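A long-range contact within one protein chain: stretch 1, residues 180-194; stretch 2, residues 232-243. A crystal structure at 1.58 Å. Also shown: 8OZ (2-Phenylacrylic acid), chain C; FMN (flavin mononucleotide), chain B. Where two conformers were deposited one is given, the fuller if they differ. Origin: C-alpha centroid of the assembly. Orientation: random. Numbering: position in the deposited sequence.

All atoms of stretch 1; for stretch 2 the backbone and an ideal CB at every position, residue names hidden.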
ATOM      1  N   ALA A 180       0.521   3.232  -5.436  1.00 13.25           N
ATOM      2  CA  ALA A 180       1.917   3.570  -5.308  1.00 12.21           C
ATOM      3  C   ALA A 180       2.787   2.510  -5.997  1.00 14.22           C
ATOM      4  O   ALA A 180       2.298   1.533  -6.568  1.00 13.89           O
ATOM      5  CB  ALA A 180       2.298   3.722  -3.820  1.00 14.20           C
ATOM      6  N   ASN A 181       4.081   2.778  -5.991  1.00 13.14           N
ATOM      7  CA  ASN A 181       5.156   1.841  -6.326  1.00 14.31           C
ATOM      8  C   ASN A 181       4.972   1.123  -7.660  1.00 16.48           C
ATOM      9  O   ASN A 181       5.364  -0.032  -7.812  1.00 15.35           O
ATOM     10  CB  ASN A 181       5.350   0.837  -5.201  1.00 13.73           C
ATOM     11  CG  ASN A 181       5.717   1.519  -3.907  1.00 18.14           C
ATOM     12  OD1 ASN A 181       6.331   2.587  -3.916  1.00 17.88           O
ATOM     13  ND2 ASN A 181       5.352   0.922  -2.798  1.00 16.55           N
ATOM     14  N   GLY A 182       4.502   1.849  -8.667  1.00 14.13           N
ATOM     15  CA  GLY A 182       4.501   1.303 -10.024  1.00 13.54           C
ATOM     16  C   GLY A 182       3.460   0.249 -10.325  1.00 13.41           C
ATOM     17  O   GLY A 182       3.592  -0.427 -11.345  1.00 13.14           O
ATOM     18  N   TYR A 183       2.457   0.066  -9.476  1.00 12.59           N
ATOM     19  CA  TYR A 183       1.431  -0.940  -9.722  1.00 12.47           C
ATOM     20  C   TYR A 183       0.310  -0.339 -10.573  1.00 12.04           C
ATOM     21  O   TYR A 183       0.505   0.675 -11.243  1.00 12.21           O
ATOM     22  CB  TYR A 183       0.998  -1.565  -8.400  1.00 11.97           C
ATOM     23  CG  TYR A 183       2.167  -2.355  -7.820  1.00 11.89           C
ATOM     24  CD1 TYR A 183       2.639  -3.487  -8.453  1.00 11.42           C
ATOM     25  CD2 TYR A 183       2.828  -1.935  -6.670  1.00 13.45           C
ATOM     26  CE1 TYR A 183       3.706  -4.222  -7.936  1.00 13.71           C
ATOM     27  CE2 TYR A 183       3.915  -2.656  -6.162  1.00 14.92           C
ATOM     28  CZ  TYR A 183       4.329  -3.798  -6.792  1.00 13.39           C
ATOM     29  OH  TYR A 183       5.387  -4.523  -6.304  1.00 18.12           O
ATOM     30  N   LEU A 184      -0.836  -1.012 -10.656  1.00 12.55           N
ATOM     31  CA  LEU A 184      -1.791  -0.705 -11.733  1.00 11.43           C
ATOM     32  C   LEU A 184      -2.192   0.767 -11.752  1.00  9.95           C
ATOM     33  O   LEU A 184      -2.227   1.384 -12.822  1.00 11.86           O
ATOM     34  CB  LEU A 184      -3.038  -1.574 -11.618  1.00 12.72           C
ATOM     35  CG  LEU A 184      -4.073  -1.351 -12.736  1.00 13.30           C
ATOM     36  CD1 LEU A 184      -3.534  -1.802 -14.077  1.00 16.39           C
ATOM     37  CD2 LEU A 184      -5.406  -2.058 -12.405  1.00 16.07           C
ATOM     38  N   ILE A 185      -2.598   1.318 -10.608  1.00 10.60           N
ATOM     39  CA  ILE A 185      -3.109   2.684 -10.615  1.00 12.95           C
ATOM     40  C   ILE A 185      -2.012   3.639 -11.046  1.00 12.25           C
ATOM     41  O   ILE A 185      -2.250   4.562 -11.836  1.00 14.09           O
ATOM     42  CB  ILE A 185      -3.699   3.052  -9.245  1.00 11.84           C
ATOM     43  CG1 ILE A 185      -4.925   2.172  -8.958  1.00 14.07           C
ATOM     44  CG2 ILE A 185      -4.140   4.516  -9.224  1.00 14.06           C
ATOM     45  CD1 ILE A 185      -5.502   2.313  -7.560  1.00 13.35           C
ATOM     46  N   GLU A 186      -0.791   3.424 -10.554  1.00 12.28           N
ATOM     47  CA  GLU A 186       0.343   4.256 -10.950  1.00 12.39           C
ATOM     48  C   GLU A 186       0.677   4.100 -12.419  1.00 11.75           C
ATOM     49  O   GLU A 186       1.161   5.045 -13.057  1.00 14.74           O
ATOM     50  CB  GLU A 186       1.598   3.915 -10.152  1.00 19.88           C
ATOM     51  CG  GLU A 186       1.861   4.846  -9.052  1.00 30.35           C
ATOM     52  CD  GLU A 186       3.344   5.022  -8.716  1.00 23.44           C
ATOM     53  OE1 GLU A 186       4.275   4.482  -9.388  1.00 21.04           O
ATOM     54  OE2 GLU A 186       3.546   5.737  -7.729  1.00 24.22           O
ATOM     55  N   GLN A 187       0.488   2.901 -12.962  1.00 11.40           N
ATOM     56  CA  GLN A 187       0.728   2.680 -14.385  1.00 10.89           C
ATOM     57  C   GLN A 187      -0.171   3.568 -15.246  1.00 12.24           C
ATOM     58  O   GLN A 187       0.258   4.094 -16.278  1.00 14.11           O
ATOM     59  CB  GLN A 187       0.527   1.199 -14.723  1.00 11.75           C
ATOM     60  CG  GLN A 187       1.614   0.291 -14.169  1.00 12.60           C
ATOM     61  CD  GLN A 187       1.183  -1.165 -14.005  1.00 13.40           C
ATOM     62  OE1 GLN A 187       0.432  -1.703 -14.816  1.00 12.57           O
ATOM     63  NE2 GLN A 187       1.702  -1.814 -12.974  1.00 11.66           N
ATOM     64  N   PHE A 188      -1.423   3.762 -14.822  1.00 11.04           N
ATOM     65  CA  PHE A 188      -2.298   4.726 -15.488  1.00 12.87           C
ATOM     66  C   PHE A 188      -1.841   6.161 -15.245  1.00 15.30           C
ATOM     67  O   PHE A 188      -1.918   7.005 -16.152  1.00 14.19           O
ATOM     68  CB  PHE A 188      -3.728   4.578 -14.978  1.00 13.01           C
ATOM     69  CG  PHE A 188      -4.561   3.517 -15.661  1.00 12.20           C
ATOM     70  CD1 PHE A 188      -4.598   2.222 -15.178  1.00 12.70           C
ATOM     71  CD2 PHE A 188      -5.328   3.821 -16.777  1.00 12.71           C
ATOM     72  CE1 PHE A 188      -5.363   1.264 -15.804  1.00 13.93           C
ATOM     73  CE2 PHE A 188      -6.126   2.871 -17.394  1.00 14.81           C
ATOM     74  CZ  PHE A 188      -6.144   1.593 -16.912  1.00 14.63           C
ATOM     75  N   LEU A 189      -1.377   6.461 -14.033  1.00 14.03           N
ATOM     76  CA  LEU A 189      -1.044   7.843 -13.667  0.52 14.63           C
ATOM     77  C   LEU A 189       0.188   8.355 -14.395  1.00 16.15           C
ATOM     78  O   LEU A 189       0.217   9.506 -14.851  1.00 14.31           O
ATOM     79  CB  LEU A 189      -0.754   7.950 -12.171  0.52 14.01           C
ATOM     80  CG  LEU A 189      -1.855   7.884 -11.135  0.52 14.18           C
ATOM     81  CD1 LEU A 189      -1.207   7.897  -9.762  0.52 14.97           C
ATOM     82  CD2 LEU A 189      -2.785   9.053 -11.302  0.52 21.58           C
ATOM     83  N   LYS A 190       1.240   7.546 -14.471  1.00 13.71           N
ATOM     84  CA  LYS A 190       2.551   8.032 -14.908  1.00 12.08           C
ATOM     85  C   LYS A 190       2.776   7.862 -16.415  1.00 16.27           C
ATOM     86  O   LYS A 190       2.260   6.948 -17.065  1.00 17.07           O
ATOM     87  CB  LYS A 190       3.660   7.372 -14.084  1.00 12.91           C
ATOM     88  CG  LYS A 190       3.587   7.782 -12.619  1.00 15.61           C
ATOM     89  CD  LYS A 190       4.728   7.287 -11.778  1.00 16.12           C
ATOM     90  CE  LYS A 190       4.614   7.824 -10.355  1.00 19.89           C
ATOM     91  NZ  LYS A 190       5.565   7.199  -9.387  1.00 24.35           N
ATOM     92  N   SER A 191       3.595   8.747 -16.968  1.00 17.23           N
ATOM     93  CA  SER A 191       3.691   8.867 -18.420  0.58 17.35           C
ATOM     94  C   SER A 191       4.348   7.655 -19.075  1.00 19.20           C
ATOM     95  O   SER A 191       4.001   7.302 -20.205  1.00 19.79           O
ATOM     96  CB  SER A 191       4.479  10.128 -18.782  0.58 20.20           C
ATOM     97  OG  SER A 191       3.821  11.289 -18.324  0.58 29.07           O
ATOM     98  N   SER A 192       5.337   7.028 -18.421  1.00 15.92           N
ATOM     99  CA  SER A 192       6.104   6.003 -19.127  1.00 14.53           C
ATOM    100  C   SER A 192       5.293   4.748 -19.396  1.00 17.39           C
ATOM    101  O   SER A 192       5.631   3.984 -20.307  1.00 20.89           O
ATOM    102  CB  SER A 192       7.379   5.615 -18.360  1.00 14.08           C
ATOM    103  OG  SER A 192       7.115   4.900 -17.169  1.00 15.68           O
ATOM    104  N   THR A 193       4.243   4.527 -18.630  1.00 14.63           N
ATOM    105  CA  THR A 193       3.457   3.320 -18.691  1.00 15.47           C
ATOM    106  C   THR A 193       2.133   3.511 -19.417  1.00 14.66           C
ATOM    107  O   THR A 193       1.452   2.519 -19.723  1.00 16.82           O
ATOM    108  CB  THR A 193       3.190   2.819 -17.265  1.00 15.82           C
ATOM    109  OG1 THR A 193       2.974   3.937 -16.386  1.00 14.94           O
ATOM    110  CG2 THR A 193       4.399   2.021 -16.751  1.00 17.09           C
ATOM    111  N   ASN A 194       1.721   4.748 -19.641  1.00 14.89           N
ATOM    112  CA  ASN A 194       0.394   5.046 -20.171  1.00 16.34           C
ATOM    113  C   ASN A 194       0.575   5.741 -21.520  1.00 15.63           C
ATOM    114  O   ASN A 194       0.913   6.925 -21.573  1.00 19.72           O
ATOM    115  CB  ASN A 194      -0.392   5.915 -19.211  1.00 14.42           C
ATOM    116  CG  ASN A 194      -1.796   6.157 -19.688  1.00 14.25           C
ATOM    117  OD1 ASN A 194      -2.071   6.075 -20.883  1.00 16.60           O
ATOM    118  ND2 ASN A 194      -2.696   6.457 -18.759  1.00 14.77           N
ATOM    119  N   UNK A 232       3.053   7.680  -4.179  1.00 12.94           N
ATOM    120  CA  UNK A 232       4.513   7.690  -4.191  1.00 12.30           C
ATOM    121  C   UNK A 232       4.961   8.480  -5.421  1.00 14.56           C
ATOM    122  O   UNK A 232       5.253   7.905  -6.484  1.00 15.43           O
ATOM    123  CB  UNK A 232       5.084   6.270  -4.202  1.00 12.30           C
ATOM    124  N   UNK A 233       5.015   9.813  -5.311  1.00 14.50           N
ATOM    125  CA  UNK A 233       5.160  10.661  -6.514  1.00 16.35           C
ATOM    126  C   UNK A 233       6.416  10.433  -7.342  1.00 17.69           C
ATOM    127  O   UNK A 233       6.368  10.640  -8.561  1.00 20.01           O
ATOM    128  CB  UNK A 233       5.131  12.132  -6.094  1.00 16.35           C
ATOM    129  N   UNK A 234       7.549  10.054  -6.753  1.00 15.13           N
ATOM    130  CA  UNK A 234       8.793  10.028  -7.511  1.00 15.44           C
ATOM    131  C   UNK A 234       9.449   8.666  -7.553  1.00 19.93           C
ATOM    132  O   UNK A 234      10.536   8.540  -8.115  1.00 18.64           O
ATOM    133  CB  UNK A 234       9.777  11.041  -6.923  1.00 15.44           C
ATOM    134  N   UNK A 235       8.841   7.652  -6.996  1.00 16.11           N
ATOM    135  CA  UNK A 235       9.576   6.419  -6.815  1.00 15.51           C
ATOM    136  C   UNK A 235       9.878   5.749  -8.156  1.00 17.27           C
ATOM    137  O   UNK A 235       9.035   5.749  -9.053  1.00 18.84           O
ATOM    138  CB  UNK A 235       8.790   5.468  -5.910  1.00 15.51           C
ATOM    139  N   UNK A 236      11.056   5.152  -8.304  1.00 17.16           N
ATOM    140  CA  UNK A 236      11.384   4.412  -9.529  1.00 20.11           C
ATOM    141  C   UNK A 236      10.998   2.940  -9.482  1.00 18.49           C
ATOM    142  O   UNK A 236      11.384   2.173 -10.373  1.00 19.00           O
ATOM    143  CB  UNK A 236      12.884   4.523  -9.809  1.00 20.11           C
ATOM    144  N   UNK A 237      10.286   2.537  -8.451  1.00 14.41           N
ATOM    145  CA  UNK A 237       9.905   1.142  -8.283  1.00 16.07           C
ATOM    146  C   UNK A 237       9.241   0.587  -9.539  1.00 17.48           C
ATOM    147  O   UNK A 237       8.390   1.226 -10.155  1.00 15.95           O
ATOM    148  CB  UNK A 237       8.966   0.993  -7.084  1.00 16.07           C
ATOM    149  N   UNK A 238       9.595  -0.654  -9.867  1.00 13.80           N
ATOM    150  CA  UNK A 238       8.935  -1.407 -10.927  1.00 15.53           C
ATOM    151  C   UNK A 238       8.986  -0.675 -12.269  1.00 13.68           C
ATOM    152  O   UNK A 238       8.050  -0.729 -13.078  1.00 14.96           O
ATOM    153  CB  UNK A 238       7.481  -1.685 -10.542  1.00 15.53           C
ATOM    154  N   UNK A 239      10.133  -0.059 -12.534  1.00 14.13           N
ATOM    155  CA  UNK A 239      10.528   0.389 -13.868  1.00 14.21           C
ATOM    156  C   UNK A 239       9.701   1.564 -14.386  1.00 15.66           C
ATOM    157  O   UNK A 239       9.645   1.776 -15.602  1.00 20.20           O
ATOM    158  CB  UNK A 239      10.419  -0.778 -14.852  1.00 14.21           C
ATOM    159  N   UNK A 240       9.088   2.349 -13.507  1.00 16.48           N
ATOM    160  CA  UNK A 240       8.150   3.400 -13.890  1.00 14.32           C
ATOM    161  C   UNK A 240       8.865   4.745 -13.865  1.00 16.72           C
ATOM    162  O   UNK A 240       9.882   4.914 -13.172  1.00 15.98           O
ATOM    163  CB  UNK A 240       6.934   3.415 -12.962  1.00 14.32           C
ATOM    164  N   UNK A 241       8.396   5.678 -14.697  1.00 15.27           N
ATOM    165  CA  UNK A 241       9.031   6.991 -14.837  1.00 14.74           C
ATOM    166  C   UNK A 241       7.981   8.059 -15.109  1.00 18.00           C
ATOM    167  O   UNK A 241       7.069   7.859 -15.908  1.00 16.26           O
ATOM    168  CB  UNK A 241      10.072   6.973 -15.959  1.00 14.74           C
ATOM    169  N   UNK A 242       8.129   9.211 -14.461  1.00 15.40           N
ATOM    170  CA  UNK A 242       7.287  10.375 -14.719  1.00 15.23           C
ATOM    171  C   UNK A 242       8.191  11.598 -14.656  1.00 17.63           C
ATOM    172  O   UNK A 242       8.839  11.818 -13.634  1.00 19.17           O
ATOM    173  CB  UNK A 242       6.132  10.477 -13.720  1.00 15.23           C
ATOM    174  N   UNK A 243       8.235  12.385 -15.729  1.00 17.24           N
ATOM    175  CA  UNK A 243       9.168  13.506 -15.776  1.00 22.35           C
ATOM    176  C   UNK A 243       8.659  14.741 -15.042  1.00 21.46           C
ATOM    177  O   UNK A 243       9.475  15.595 -14.662  1.00 21.78           O
ATOM    178  CB  UNK A 243       9.466  13.867 -17.233  1.00 22.35           C
TER
HETATM  179  C4  8OZ C 402       8.456  -5.594  -1.953  1.00 24.17           C
HETATM  180  C5  8OZ C 402       8.333  -6.831  -2.542  1.00 23.42           C
HETATM  181  C6  8OZ C 402       7.194  -7.137  -3.254  1.00 28.31           C
HETATM  182  C7  8OZ C 402       6.170  -6.215  -3.364  1.00 21.93           C
HETATM  183  C8  8OZ C 402       5.396  -2.571  -3.047  1.00 18.48           C
HETATM  184  C   8OZ C 402       3.888  -4.455  -2.600  1.00 19.81           C
HETATM  185  O   8OZ C 402       4.516  -1.753  -2.923  1.00 17.49           O
HETATM  186  C1  8OZ C 402       5.127  -4.022  -2.779  1.00 19.64           C
HETATM  187  C2  8OZ C 402       6.276  -4.970  -2.758  1.00 25.46           C
HETATM  188  C3  8OZ C 402       7.440  -4.661  -2.060  1.00 27.12           C
HETATM  189  O1  8OZ C 402       6.606  -2.248  -3.435  1.00 23.76           O
HETATM  190  N1  FMN B 401       4.979  -0.928   0.132  1.00 13.95           N
HETATM  191  C2  FMN B 401       3.648  -1.092  -0.159  1.00 14.56           C
HETATM  192  O2  FMN B 401       2.918  -0.124  -0.471  1.00 13.88           O
HETATM  193  N3  FMN B 401       3.087  -2.348  -0.079  1.00 13.78           N
HETATM  194  C4  FMN B 401       3.757  -3.516   0.236  1.00 18.21           C
HETATM  195  O4  FMN B 401       3.151  -4.583   0.326  1.00 15.09           O
HETATM  196  C4A FMN B 401       5.166  -3.339   0.511  1.00 15.82           C
HETATM  197  N5  FMN B 401       5.866  -4.391   0.851  1.00 17.57           N
HETATM  198  C5A FMN B 401       7.171  -4.185   1.267  1.00 14.45           C
HETATM  199  C6  FMN B 401       7.892  -5.275   1.741  1.00 13.65           C
HETATM  200  C7  FMN B 401       9.161  -5.108   2.278  1.00 16.15           C
HETATM  201  C7M FMN B 401       9.892  -6.317   2.809  1.00 17.99           C
HETATM  202  C8  FMN B 401       9.734  -3.833   2.336  1.00 14.99           C
HETATM  203  C8M FMN B 401      11.080  -3.608   2.968  1.00 15.24           C
HETATM  204  C9  FMN B 401       9.026  -2.740   1.841  1.00 13.99           C
HETATM  205  C9A FMN B 401       7.746  -2.910   1.317  1.00 12.77           C
HETATM  206  N10 FMN B 401       6.960  -1.809   0.914  1.00 13.01           N
HETATM  207  C10 FMN B 401       5.676  -1.993   0.478  1.00 16.36           C
HETATM  208  C1' FMN B 401       7.483  -0.455   1.149  1.00 13.76           C
HETATM  209  C2' FMN B 401       7.321  -0.057   2.610  1.00 13.24           C
HETATM  210  O2' FMN B 401       5.936   0.058   2.953  1.00 14.00           O
HETATM  211  C3' FMN B 401       8.024   1.256   2.957  1.00 13.06           C
HETATM  212  O3' FMN B 401       7.555   2.290   2.094  1.00 17.08           O
HETATM  213  C4' FMN B 401       9.546   1.185   2.842  1.00 13.82           C
HETATM  214  O4' FMN B 401      10.046   0.072   3.587  1.00 16.59           O
HETATM  215  C5' FMN B 401      10.216   2.475   3.278  1.00 15.21           C
HETATM  216  O5' FMN B 401       9.949   2.737   4.670  1.00 15.69           O
HETATM  217  P   FMN B 401      11.018   2.502   5.871  1.00 18.04           P
HETATM  218  O1P FMN B 401      12.172   3.435   5.571  1.00 19.42           O
HETATM  219  O2P FMN B 401      11.443   1.048   5.754  1.00 18.55           O
HETATM  220  O3P FMN B 401      10.264   2.827   7.108  1.00 17.50           O

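Position 232 points its CA-to-CB bond toward stretch 1, its ideal CB 3.8 Å from Ala180 CB and 3.9 Å from both Glu186 OE2 and Asn181 OD1. Ala180 crowds the site while the carboxylate and the backbone amide of Asn181 ask for a small group that can donate and accept; serine or threonine would suit. It is Ser232, chi1 p, whose OG accepts from Asn181 N (2.8 Å) and donates to Glu186 OE2 (2.7 Å). The backbone shares the work: Lys190 NZ, salt-bridged to Glu186, donates to Ser232 O at 3.0 Å.

Positions 233 and 234 point away, with nothing of stretch 1 within reach of their ideal CBs, so the contact leaves both open. A phi of -60° admits proline at 233; Pro233 and Val234 are deposited.

Position 235 points toward Asn181 OD1 (4.3 Å from the ideal CB) and Lys190 NZ (5.0 Å). A small or medium side chain fits, polar or not. In Thr235 the methyl CG2 lies 3.8 Å from Asn181 OD1, and a water links Thr235 O to Lys190 NZ.

Position 236 points away, and its phi of -90° does not exclude proline; it is Pro236.

Position 237 faces the turn closely, its ideal CB 3.8 Å from Asn181 O. A short, apolar group is the simple answer, and Ala237 supplies one methyl.

At 238 phi is +57°, which favours glycine, asparagine or aspartate. The CB points toward stretch 1, 3.8 Å from Asn181 O, so a donor is wanted and asparagine answers both demands. Asn238 ND2 donates to Asn181 O (2.9 Å, nearly straight). A water also donates to both Gly182 O and Asn238 O, bridging the two backbones.

Position 239, again with positive phi, points sideways into space free of stretch 1; glycine, asparagine or aspartate would do. It is Asp239.

Position 240 points toward a hollow lined by Gly182 CA, the Glu186 backbone, Lys190's methylenes and Thr193. A branched or long aliphatic residue suits it. Ile240 has more of its area covered by the other stretch than any other residue of stretch 2: CD1 lies 3.8 Å from Gly182 CA and 3.6 Å from Glu186 O, while CG1 packs 3.9 Å from Lys190 CD.

At position 241 the CA-to-CB bond points away overall, yet the ideal CB touches Ser192 OG at 3.8 Å, so many residues would serve; the hydrogen bonds come from the backbone. In Phe241, N donates to Ser192 OG (2.9 Å) and O accepts from Ser192 N (3.2 Å).

The CA-to-CB bond at 242 points sideways, with the ideal CB 3.9 Å from Lys190 CG and 4.5 Å from Ser191 N; a flexible acceptor whose end can come nearer suits the Ser191 donors. Glu242 OE1 accepts from Ser191 N (2.9 Å) and Ser191 OG (2.8 Å).

Position 243 is unconstrained by stretch 1; Ala243 makes no contact.

Stretch 2, residues 232-243: SPVTPANDIFEA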
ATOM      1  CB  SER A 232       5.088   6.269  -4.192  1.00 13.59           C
ATOM      2  OG  SER A 232       4.530   5.478  -5.242  1.00 15.05           O
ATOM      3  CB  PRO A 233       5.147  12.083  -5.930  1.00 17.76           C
ATOM      4  CG  PRO A 233       4.375  11.974  -4.670  1.00 23.76           C
ATOM      5  CD  PRO A 233       4.629  10.597  -4.124  1.00 17.95           C
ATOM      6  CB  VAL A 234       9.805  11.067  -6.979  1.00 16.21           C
ATOM      7  CG1 VAL A 234       9.235  12.473  -7.055  1.00 23.31           C
ATOM      8  CG2 VAL A 234      10.224  10.756  -5.563  1.00 17.83           C
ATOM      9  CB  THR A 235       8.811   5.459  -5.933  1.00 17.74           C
ATOM     10  OG1 THR A 235       9.657   4.329  -5.703  1.00 17.00           O
ATOM     11  CG2 THR A 235       7.532   5.014  -6.578  1.00 21.18           C
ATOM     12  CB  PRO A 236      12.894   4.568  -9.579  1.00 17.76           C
ATOM     13  CG  PRO A 236      13.318   4.539  -8.147  1.00 18.58           C
ATOM     14  CD  PRO A 236      12.208   5.209  -7.386  1.00 17.64           C
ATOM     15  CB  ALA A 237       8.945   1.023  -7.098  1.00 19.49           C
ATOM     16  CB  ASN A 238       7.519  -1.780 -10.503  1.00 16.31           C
ATOM     17  CG  ASN A 238       7.546  -2.769  -9.345  1.00 13.17           C
ATOM     18  OD1 ASN A 238       8.222  -3.802  -9.439  1.00 18.65           O
ATOM     19  ND2 ASN A 238       6.933  -2.410  -8.225  1.00 15.97           N
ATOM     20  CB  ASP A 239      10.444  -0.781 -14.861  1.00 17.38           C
ATOM     21  CG  ASP A 239      11.321  -0.605 -16.066  1.00 23.93           C
ATOM     22  OD1 ASP A 239      12.364   0.077 -15.962  1.00 26.29           O
ATOM     23  OD2 ASP A 239      10.985  -1.192 -17.140  1.00 23.46           O
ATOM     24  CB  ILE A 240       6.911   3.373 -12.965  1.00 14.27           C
ATOM     25  CG1 ILE A 240       5.709   3.989 -13.655  1.00 16.07           C
ATOM     26  CG2 ILE A 240       7.189   4.047 -11.627  1.00 15.62           C
ATOM     27  CD1 ILE A 240       4.399   3.501 -13.089  1.00 18.09           C
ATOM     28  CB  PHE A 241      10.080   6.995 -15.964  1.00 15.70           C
ATOM     29  CG  PHE A 241      10.641   8.351 -16.297  1.00 15.22           C
ATOM     30  CD1 PHE A 241      11.755   8.857 -15.630  1.00 20.17           C
ATOM     31  CD2 PHE A 241      10.084   9.112 -17.312  1.00 17.55           C
ATOM     32  CE1 PHE A 241      12.274  10.124 -15.965  1.00 18.80           C
ATOM     33  CE2 PHE A 241      10.597  10.348 -17.638  1.00 19.99           C
ATOM     34  CZ  PHE A 241      11.704  10.851 -16.950  1.00 18.73           C
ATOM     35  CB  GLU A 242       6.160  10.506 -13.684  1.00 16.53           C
ATOM     36  CG  GLU A 242       5.439  11.831 -13.695  1.00 16.54           C
ATOM     37  CD  GLU A 242       4.785  12.134 -15.023  1.00 21.57           C
ATOM     38  OE1 GLU A 242       4.043  11.248 -15.509  1.00 21.57           O
ATOM     39  OE2 GLU A 242       5.038  13.235 -15.601  1.00 21.05           O
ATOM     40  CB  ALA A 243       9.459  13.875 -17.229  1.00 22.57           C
TER
HETATM   41  O   HOH W   1       5.343  -0.499 -13.433  1.00 14.11           O
HETATM   42  O   HOH W   2       1.671   7.068  -6.653  1.00 15.60           O
HETATM   43  O   HOH W   3       8.007   7.627 -10.559  1.00 25.30           O
HETATM   44  O   HOH W   4       8.064   2.285 -17.618  1.00 19.33           O
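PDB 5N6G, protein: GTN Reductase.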